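Local coordinates for type III secretion system effector protein ExoU (Pseudomonas fluorescens, PDB 4QMK) that is a type III secreted toxin that probably acts as a patatin-like phospholipase and targets the plasma membrane by binding phosphatidylinositol 4,5-bisphosphate, at residues L38-R51 against M452-A465. Residues are numbered along the deposited sequence; the frame is centred on the assembly and turned at random.
Sequences LVKGVGERNLSIYR and MLASVQVDLQNDAA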
ATOM      1  N   LEU A  38      10.053  11.443  52.088  1.00 41.77           N
ATOM      2  CA  LEU A  38      11.311  11.081  51.449  1.00 42.68           C
ATOM      3  C   LEU A  38      11.632  12.059  50.307  1.00 43.40           C
ATOM      4  O   LEU A  38      12.800  12.338  50.031  1.00 43.00           O
ATOM      5  CB  LEU A  38      11.226   9.665  50.885  1.00 42.43           C
ATOM      6  CG  LEU A  38      11.119   8.515  51.883  1.00 45.01           C
ATOM      7  CD1 LEU A  38      11.050   7.182  51.139  1.00 46.25           C
ATOM      8  CD2 LEU A  38      12.294   8.519  52.836  1.00 47.37           C
ATOM      9  N   VAL A  39      10.580  12.567  49.660  1.00 42.60           N
ATOM     10  CA  VAL A  39      10.685  13.453  48.506  1.00 43.41           C
ATOM     11  C   VAL A  39       9.455  14.360  48.449  1.00 41.35           C
ATOM     12  O   VAL A  39       8.346  13.943  48.743  1.00 34.99           O
ATOM     13  CB  VAL A  39      10.724  12.604  47.220  1.00 45.25           C
ATOM     14  CG1 VAL A  39      10.576  13.462  45.976  1.00 44.78           C
ATOM     15  CG2 VAL A  39      12.005  11.797  47.192  1.00 47.43           C
ATOM     16  N   LYS A  40       9.676  15.608  48.055  1.00 42.80           N
ATOM     17  CA  LYS A  40       8.615  16.598  48.002  1.00 40.10           C
ATOM     18  C   LYS A  40       8.538  17.409  46.729  1.00 39.17           C
ATOM     19  O   LYS A  40       9.518  17.954  46.248  1.00 42.37           O
ATOM     20  CB  LYS A  40       8.725  17.541  49.194  1.00 41.70           C
ATOM     21  CG  LYS A  40       8.375  16.898  50.534  1.00 45.81           C
ATOM     22  CD  LYS A  40       6.893  16.507  50.630  1.00 48.40           C
ATOM     23  CE  LYS A  40       5.973  17.671  51.001  1.00 47.11           C
ATOM     24  NZ  LYS A  40       6.111  18.007  52.444  1.00 52.66           N
ATOM     25  N   GLY A  41       7.330  17.488  46.202  1.00 38.32           N
ATOM     26  CA  GLY A  41       7.000  18.324  45.061  1.00 40.17           C
ATOM     27  C   GLY A  41       8.076  18.401  44.020  1.00 41.49           C
ATOM     28  O   GLY A  41       8.351  19.449  43.496  1.00 46.07           O
ATOM     29  N   VAL A  42       8.631  17.265  43.657  1.00 41.29           N
ATOM     30  CA  VAL A  42       9.652  17.262  42.685  1.00 39.48           C
ATOM     31  C   VAL A  42       9.055  17.287  41.321  1.00 38.01           C
ATOM     32  O   VAL A  42       8.166  16.491  41.008  1.00 34.62           O
ATOM     33  CB  VAL A  42      10.543  16.039  42.812  1.00 40.92           C
ATOM     34  CG1 VAL A  42      11.398  15.897  41.577  1.00 43.15           C
ATOM     35  CG2 VAL A  42      11.412  16.178  44.037  1.00 43.18           C
ATOM     36  N   GLY A  43       9.564  18.205  40.499  1.00 39.16           N
ATOM     37  CA  GLY A  43       9.176  18.283  39.094  1.00 40.63           C
ATOM     38  C   GLY A  43       7.757  18.728  38.720  1.00 38.37           C
ATOM     39  O   GLY A  43       6.951  19.142  39.558  1.00 34.68           O
ATOM     40  N   GLU A  44       7.457  18.597  37.435  1.00 40.07           N
ATOM     41  CA  GLU A  44       6.196  19.081  36.862  1.00 41.64           C
ATOM     42  C   GLU A  44       4.985  18.229  37.250  1.00 41.02           C
ATOM     43  O   GLU A  44       3.839  18.594  36.956  1.00 43.42           O
ATOM     44  CB  GLU A  44       6.300  19.167  35.329  1.00 44.41           C
ATOM     45  CG  GLU A  44       6.361  17.825  34.635  1.00 49.89           C
ATOM     46  CD  GLU A  44       6.381  17.934  33.120  1.00 60.75           C
ATOM     47  OE1 GLU A  44       6.519  19.060  32.552  1.00 62.97           O
ATOM     48  OE2 GLU A  44       6.241  16.862  32.498  1.00 74.57           O
ATOM     49  N   ARG A  45       5.243  17.080  37.875  1.00 39.25           N
ATOM     50  CA  ARG A  45       4.184  16.259  38.415  1.00 36.17           C
ATOM     51  C   ARG A  45       4.107  16.378  39.910  1.00 35.39           C
ATOM     52  O   ARG A  45       3.277  15.694  40.564  1.00 31.13           O
ATOM     53  CB  ARG A  45       4.356  14.853  37.925  1.00 38.34           C
ATOM     54  CG  ARG A  45       4.174  14.876  36.396  1.00 37.54           C
ATOM     55  CD  ARG A  45       3.892  13.554  35.807  1.00 36.07           C
ATOM     56  NE  ARG A  45       2.816  12.942  36.537  1.00 38.53           N
ATOM     57  CZ  ARG A  45       2.323  11.764  36.220  1.00 45.05           C
ATOM     58  NH1 ARG A  45       2.768  11.172  35.120  1.00 52.27           N
ATOM     59  NH2 ARG A  45       1.367  11.203  36.961  1.00 40.16           N
ATOM     60  N   ASN A  46       4.927  17.301  40.435  1.00 32.07           N
ATOM     61  CA  ASN A  46       4.986  17.577  41.832  1.00 34.70           C
ATOM     62  C   ASN A  46       5.034  16.268  42.613  1.00 35.12           C
ATOM     63  O   ASN A  46       4.217  16.043  43.487  1.00 37.08           O
ATOM     64  CB  ASN A  46       3.775  18.358  42.238  1.00 34.97           C
ATOM     65  CG  ASN A  46       3.644  19.665  41.493  1.00 36.96           C
ATOM     66  OD1 ASN A  46       4.248  20.662  41.870  1.00 42.71           O
ATOM     67  ND2 ASN A  46       2.809  19.688  40.484  1.00 34.21           N
ATOM     68  N   LEU A  47       5.989  15.412  42.286  1.00 32.76           N
ATOM     69  CA  LEU A  47       6.011  14.116  42.846  1.00 35.92           C
ATOM     70  C   LEU A  47       6.482  14.143  44.278  1.00 37.59           C
ATOM     71  O   LEU A  47       7.543  14.702  44.546  1.00 40.52           O
ATOM     72  CB  LEU A  47       6.951  13.241  42.048  1.00 41.05           C
ATOM     73  CG  LEU A  47       7.243  11.876  42.667  1.00 46.01           C
ATOM     74  CD1 LEU A  47       6.014  11.011  42.522  1.00 47.19           C
ATOM     75  CD2 LEU A  47       8.403  11.239  41.938  1.00 48.60           C
ATOM     76  N   SER A  48       5.720  13.506  45.177  1.00 31.79           N
ATOM     77  CA  SER A  48       6.104  13.369  46.559  1.00 32.13           C
ATOM     78  C   SER A  48       5.974  11.908  46.993  1.00 33.61           C
ATOM     79  O   SER A  48       5.095  11.174  46.523  1.00 34.20           O
ATOM     80  CB  SER A  48       5.220  14.206  47.458  1.00 33.56           C
ATOM     81  OG  SER A  48       5.340  15.604  47.222  1.00 33.64           O
ATOM     82  N   ILE A  49       6.842  11.501  47.908  1.00 33.79           N
ATOM     83  CA  ILE A  49       6.872  10.160  48.385  1.00 34.13           C
ATOM     84  C   ILE A  49       7.026  10.150  49.886  1.00 35.91           C
ATOM     85  O   ILE A  49       7.985  10.752  50.399  1.00 35.81           O
ATOM     86  CB  ILE A  49       8.059   9.412  47.817  1.00 35.37           C
ATOM     87  CG1 ILE A  49       8.023   9.427  46.304  1.00 34.11           C
ATOM     88  CG2 ILE A  49       8.034   7.961  48.301  1.00 37.70           C
ATOM     89  CD1 ILE A  49       9.197   8.696  45.667  1.00 36.80           C
ATOM     90  N   TYR A  50       6.094   9.478  50.591  1.00 34.65           N
ATOM     91  CA  TYR A  50       6.135   9.387  52.065  1.00 36.54           C
ATOM     92  C   TYR A  50       6.184   7.923  52.478  1.00 38.23           C
ATOM     93  O   TYR A  50       5.624   7.057  51.777  1.00 37.19           O
ATOM     94  CB  TYR A  50       4.882   9.990  52.706  1.00 38.26           C
ATOM     95  CG  TYR A  50       4.589  11.450  52.395  1.00 41.79           C
ATOM     96  CD1 TYR A  50       3.775  11.803  51.312  1.00 44.77           C
ATOM     97  CD2 TYR A  50       5.020  12.452  53.229  1.00 41.32           C
ATOM     98  CE1 TYR A  50       3.500  13.135  51.021  1.00 46.52           C
ATOM     99  CE2 TYR A  50       4.753  13.766  52.960  1.00 43.80           C
ATOM    100  CZ  TYR A  50       4.004  14.108  51.846  1.00 47.63           C
ATOM    101  OH  TYR A  50       3.713  15.427  51.619  1.00 53.21           O
ATOM    102  N   ARG A  51       6.812   7.641  53.617  1.00 39.75           N
ATOM    103  CA  ARG A  51       6.846   6.282  54.155  1.00 45.48           C
ATOM    104  C   ARG A  51       6.294   6.230  55.572  1.00 49.22           C
ATOM    105  O   ARG A  51       6.643   7.043  56.424  1.00 50.90           O
ATOM    106  CB  ARG A  51       8.268   5.704  54.132  1.00 48.37           C
ATOM    107  CG  ARG A  51       8.391   4.352  54.857  1.00 53.65           C
ATOM    108  CD  ARG A  51       9.639   3.548  54.469  1.00 53.47           C
ATOM    109  NE  ARG A  51      10.812   4.347  54.694  1.00 50.47           N
ATOM    110  CZ  ARG A  51      11.900   4.310  53.950  1.00 51.93           C
ATOM    111  NH1 ARG A  51      12.020   3.483  52.909  1.00 52.08           N
ATOM    112  NH2 ARG A  51      12.878   5.128  54.251  1.00 57.54           N
ATOM    113  N   MET A 452      10.823   9.641  35.366  1.00 38.17           N
ATOM    114  CA  MET A 452      10.313   9.934  36.705  1.00 37.39           C
ATOM    115  C   MET A 452      11.309   9.474  37.742  1.00 36.09           C
ATOM    116  O   MET A 452      11.554  10.186  38.708  1.00 36.94           O
ATOM    117  CB  MET A 452       8.900   9.325  36.907  1.00 37.32           C
ATOM    118  CG  MET A 452       8.312   9.423  38.298  1.00 36.73           C
ATOM    119  SD  MET A 452       6.559   8.950  38.385  1.00 41.33           S
ATOM    120  CE  MET A 452       5.853  10.411  37.618  1.00 37.58           C
ATOM    121  N   LEU A 453      11.913   8.308  37.534  1.00 35.86           N
ATOM    122  CA  LEU A 453      12.899   7.806  38.493  1.00 37.88           C
ATOM    123  C   LEU A 453      14.125   8.671  38.549  1.00 39.70           C
ATOM    124  O   LEU A 453      14.655   8.925  39.642  1.00 40.35           O
ATOM    125  CB  LEU A 453      13.288   6.376  38.168  1.00 41.38           C
ATOM    126  CG  LEU A 453      14.217   5.638  39.123  1.00 42.99           C
ATOM    127  CD1 LEU A 453      13.639   5.608  40.509  1.00 44.90           C
ATOM    128  CD2 LEU A 453      14.380   4.225  38.620  1.00 46.69           C
ATOM    129  N   ALA A 454      14.577   9.146  37.392  1.00 38.94           N
ATOM    130  CA  ALA A 454      15.714  10.072  37.375  1.00 42.26           C
ATOM    131  C   ALA A 454      15.418  11.345  38.191  1.00 41.36           C
ATOM    132  O   ALA A 454      16.326  11.882  38.836  1.00 40.51           O
ATOM    133  CB  ALA A 454      16.095  10.433  35.950  1.00 45.05           C
ATOM    134  N   SER A 455      14.165  11.818  38.161  1.00 38.82           N
ATOM    135  CA  SER A 455      13.753  13.011  38.915  1.00 42.51           C
ATOM    136  C   SER A 455      14.030  12.938  40.391  1.00 42.28           C
ATOM    137  O   SER A 455      14.336  13.955  41.008  1.00 45.03           O
ATOM    138  CB  SER A 455      12.239  13.206  38.856  1.00 43.23           C
ATOM    139  OG  SER A 455      11.772  13.100  37.558  1.00 55.57           O
ATOM    140  N   VAL A 456      13.848  11.755  40.965  1.00 40.56           N
ATOM    141  CA  VAL A 456      13.921  11.585  42.411  1.00 40.72           C
ATOM    142  C   VAL A 456      15.093  10.783  42.876  1.00 40.32           C
ATOM    143  O   VAL A 456      15.209  10.445  44.044  1.00 43.57           O
ATOM    144  CB  VAL A 456      12.669  10.864  42.906  1.00 41.07           C
ATOM    145  CG1 VAL A 456      11.437  11.702  42.622  1.00 45.67           C
ATOM    146  CG2 VAL A 456      12.516   9.501  42.257  1.00 38.93           C
ATOM    147  N   GLN A 457      15.980  10.500  41.958  1.00 43.03           N
ATOM    148  CA  GLN A 457      17.099   9.626  42.216  1.00 45.51           C
ATOM    149  C   GLN A 457      17.991  10.096  43.322  1.00 44.99           C
ATOM    150  O   GLN A 457      18.409   9.264  44.159  1.00 40.56           O
ATOM    151  CB  GLN A 457      17.898   9.471  40.925  1.00 49.43           C
ATOM    152  CG  GLN A 457      18.947   8.395  40.931  1.00 56.84           C
ATOM    153  CD  GLN A 457      19.933   8.541  39.784  1.00 65.20           C
ATOM    154  OE1 GLN A 457      19.597   9.097  38.737  1.00 83.10           O
ATOM    155  NE2 GLN A 457      21.145   8.023  39.962  1.00 69.32           N
ATOM    156  N   VAL A 458      18.292  11.403  43.363  1.00 45.97           N
ATOM    157  CA  VAL A 458      19.268  11.857  44.365  1.00 48.86           C
ATOM    158  C   VAL A 458      18.680  11.755  45.746  1.00 47.24           C
ATOM    159  O   VAL A 458      19.330  11.237  46.648  1.00 53.08           O
ATOM    160  CB  VAL A 458      19.907  13.261  44.122  1.00 54.52           C
ATOM    161  CG1 VAL A 458      20.195  13.489  42.633  1.00 53.98           C
ATOM    162  CG2 VAL A 458      19.067  14.386  44.693  1.00 56.81           C
ATOM    163  N   ASP A 459      17.434  12.174  45.902  1.00 46.37           N
ATOM    164  CA  ASP A 459      16.762  12.101  47.210  1.00 47.02           C
ATOM    165  C   ASP A 459      16.621  10.646  47.687  1.00 41.82           C
ATOM    166  O   ASP A 459      16.846  10.332  48.855  1.00 36.82           O
ATOM    167  CB  ASP A 459      15.371  12.746  47.130  1.00 50.16           C
ATOM    168  CG  ASP A 459      15.412  14.227  46.743  1.00 51.04           C
ATOM    169  OD1 ASP A 459      16.151  14.987  47.390  1.00 56.20           O
ATOM    170  OD2 ASP A 459      14.661  14.648  45.824  1.00 54.83           O
ATOM    171  N   LEU A 460      16.284   9.762  46.758  1.00 39.29           N
ATOM    172  CA  LEU A 460      16.106   8.348  47.097  1.00 38.97           C
ATOM    173  C   LEU A 460      17.381   7.602  47.423  1.00 42.57           C
ATOM    174  O   LEU A 460      17.344   6.660  48.229  1.00 37.73           O
ATOM    175  CB  LEU A 460      15.369   7.623  45.984  1.00 36.66           C
ATOM    176  CG  LEU A 460      13.878   7.968  45.932  1.00 35.00           C
ATOM    177  CD1 LEU A 460      13.229   7.108  44.899  1.00 33.45           C
ATOM    178  CD2 LEU A 460      13.263   7.713  47.286  1.00 37.54           C
ATOM    179  N   GLN A 461      18.499   8.031  46.810  1.00 46.51           N
ATOM    180  CA  GLN A 461      19.845   7.489  47.126  1.00 47.46           C
ATOM    181  C   GLN A 461      20.173   7.608  48.579  1.00 45.56           C
ATOM    182  O   GLN A 461      20.921   6.805  49.102  1.00 48.63           O
ATOM    183  CB  GLN A 461      20.961   8.247  46.380  1.00 54.19           C
ATOM    184  CG  GLN A 461      21.393   7.634  45.073  1.00 55.77           C
ATOM    185  CD  GLN A 461      21.978   6.247  45.260  1.00 61.00           C
ATOM    186  OE1 GLN A 461      22.795   6.002  46.173  1.00 72.51           O
ATOM    187  NE2 GLN A 461      21.571   5.322  44.406  1.00 59.29           N
ATOM    188  N   ASN A 462      19.655   8.646  49.224  1.00 47.05           N
ATOM    189  CA  ASN A 462      19.916   8.889  50.648  1.00 51.24           C
ATOM    190  C   ASN A 462      19.121   7.987  51.584  1.00 48.80           C
ATOM    191  O   ASN A 462      19.237   8.105  52.790  1.00 51.49           O
ATOM    192  CB  ASN A 462      19.646  10.356  51.005  1.00 52.51           C
ATOM    193  CG  ASN A 462      20.465  11.312  50.173  1.00 54.92           C
ATOM    194  OD1 ASN A 462      21.623  11.044  49.862  1.00 64.46           O
ATOM    195  ND2 ASN A 462      19.863  12.437  49.793  1.00 58.73           N
ATOM    196  N   ASP A 463      18.311   7.099  51.031  1.00 49.41           N
ATOM    197  CA  ASP A 463      17.577   6.138  51.827  1.00 49.53           C
ATOM    198  C   ASP A 463      18.092   4.752  51.460  1.00 46.77           C
ATOM    199  O   ASP A 463      18.309   4.494  50.279  1.00 50.27           O
ATOM    200  CB  ASP A 463      16.118   6.235  51.475  1.00 54.75           C
ATOM    201  CG  ASP A 463      15.263   5.346  52.349  1.00 62.01           C
ATOM    202  OD1 ASP A 463      15.213   5.614  53.578  1.00 67.62           O
ATOM    203  OD2 ASP A 463      14.634   4.404  51.814  1.00 53.22           O
ATOM    204  N   ALA A 464      18.282   3.855  52.433  1.00 44.59           N
ATOM    205  CA  ALA A 464      18.849   2.500  52.137  1.00 41.44           C
ATOM    206  C   ALA A 464      17.982   1.678  51.208  1.00 40.21           C
ATOM    207  O   ALA A 464      18.464   1.185  50.180  1.00 42.56           O
ATOM    208  CB  ALA A 464      19.123   1.726  53.411  1.00 43.82           C
ATOM    209  N   ALA A 465      16.697   1.552  51.530  1.00 38.86           N
ATOM    210  CA  ALA A 465      15.757   0.853  50.634  1.00 37.08           C
ATOM    211  C   ALA A 465      15.661   1.515  49.271  1.00 36.79           C
ATOM    212  O   ALA A 465      15.502   0.840  48.253  1.00 35.21           O
ATOM    213  CB  ALA A 465      14.395   0.785  51.254  1.00 37.09           C
TER
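Arg51 and Asp463 form a bidentate salt bridge at one end of a beta hairpin that packs on a helix. Arg51 NH1 donates to Asp463 OD2 (3.0 Å), and Arg51 NH2 donates to Asp463 OD1, modelled very short at 2.5 Å. The carboxylate sits at the edge of the guanidinium, the two planes 35° apart. Asp463 is also the N-cap of helix 464-491, where its OD2 accepts from the backbone N of Gly466. Leu38 CD1 lies 4.0 Å above the plane of the Arg51 guanidinium, over its centre.

The hairpin supplies the edge strand, 36-42, and its neighbour, 47-51, of a four-stranded antiparallel sheet. Strand 47-51 crosses the helix segment 452-461 at -42°. A classic bulge puts Leu38 and Val39 opposite Ile49, whose O accepts from both backbone N atoms. Val39 splits its branches: CG1 touches Val456 CG1 at 3.9 Å, and CG2 sits 3.5 Å from Asp459 CB. Ile49 CD1 approaches Leu460 CD1. Farther along, Val42 CG1 lies 3.6 Å from Ser455 O, and Leu47 CD2 rests on Met452 CG. At the hairpin turn, the Met452 chain bends at its last torsion (-74°), and its CE lies over one face of the Arg45 guanidinium, offset toward the rim, 4.0 Å from Arg45 CZ.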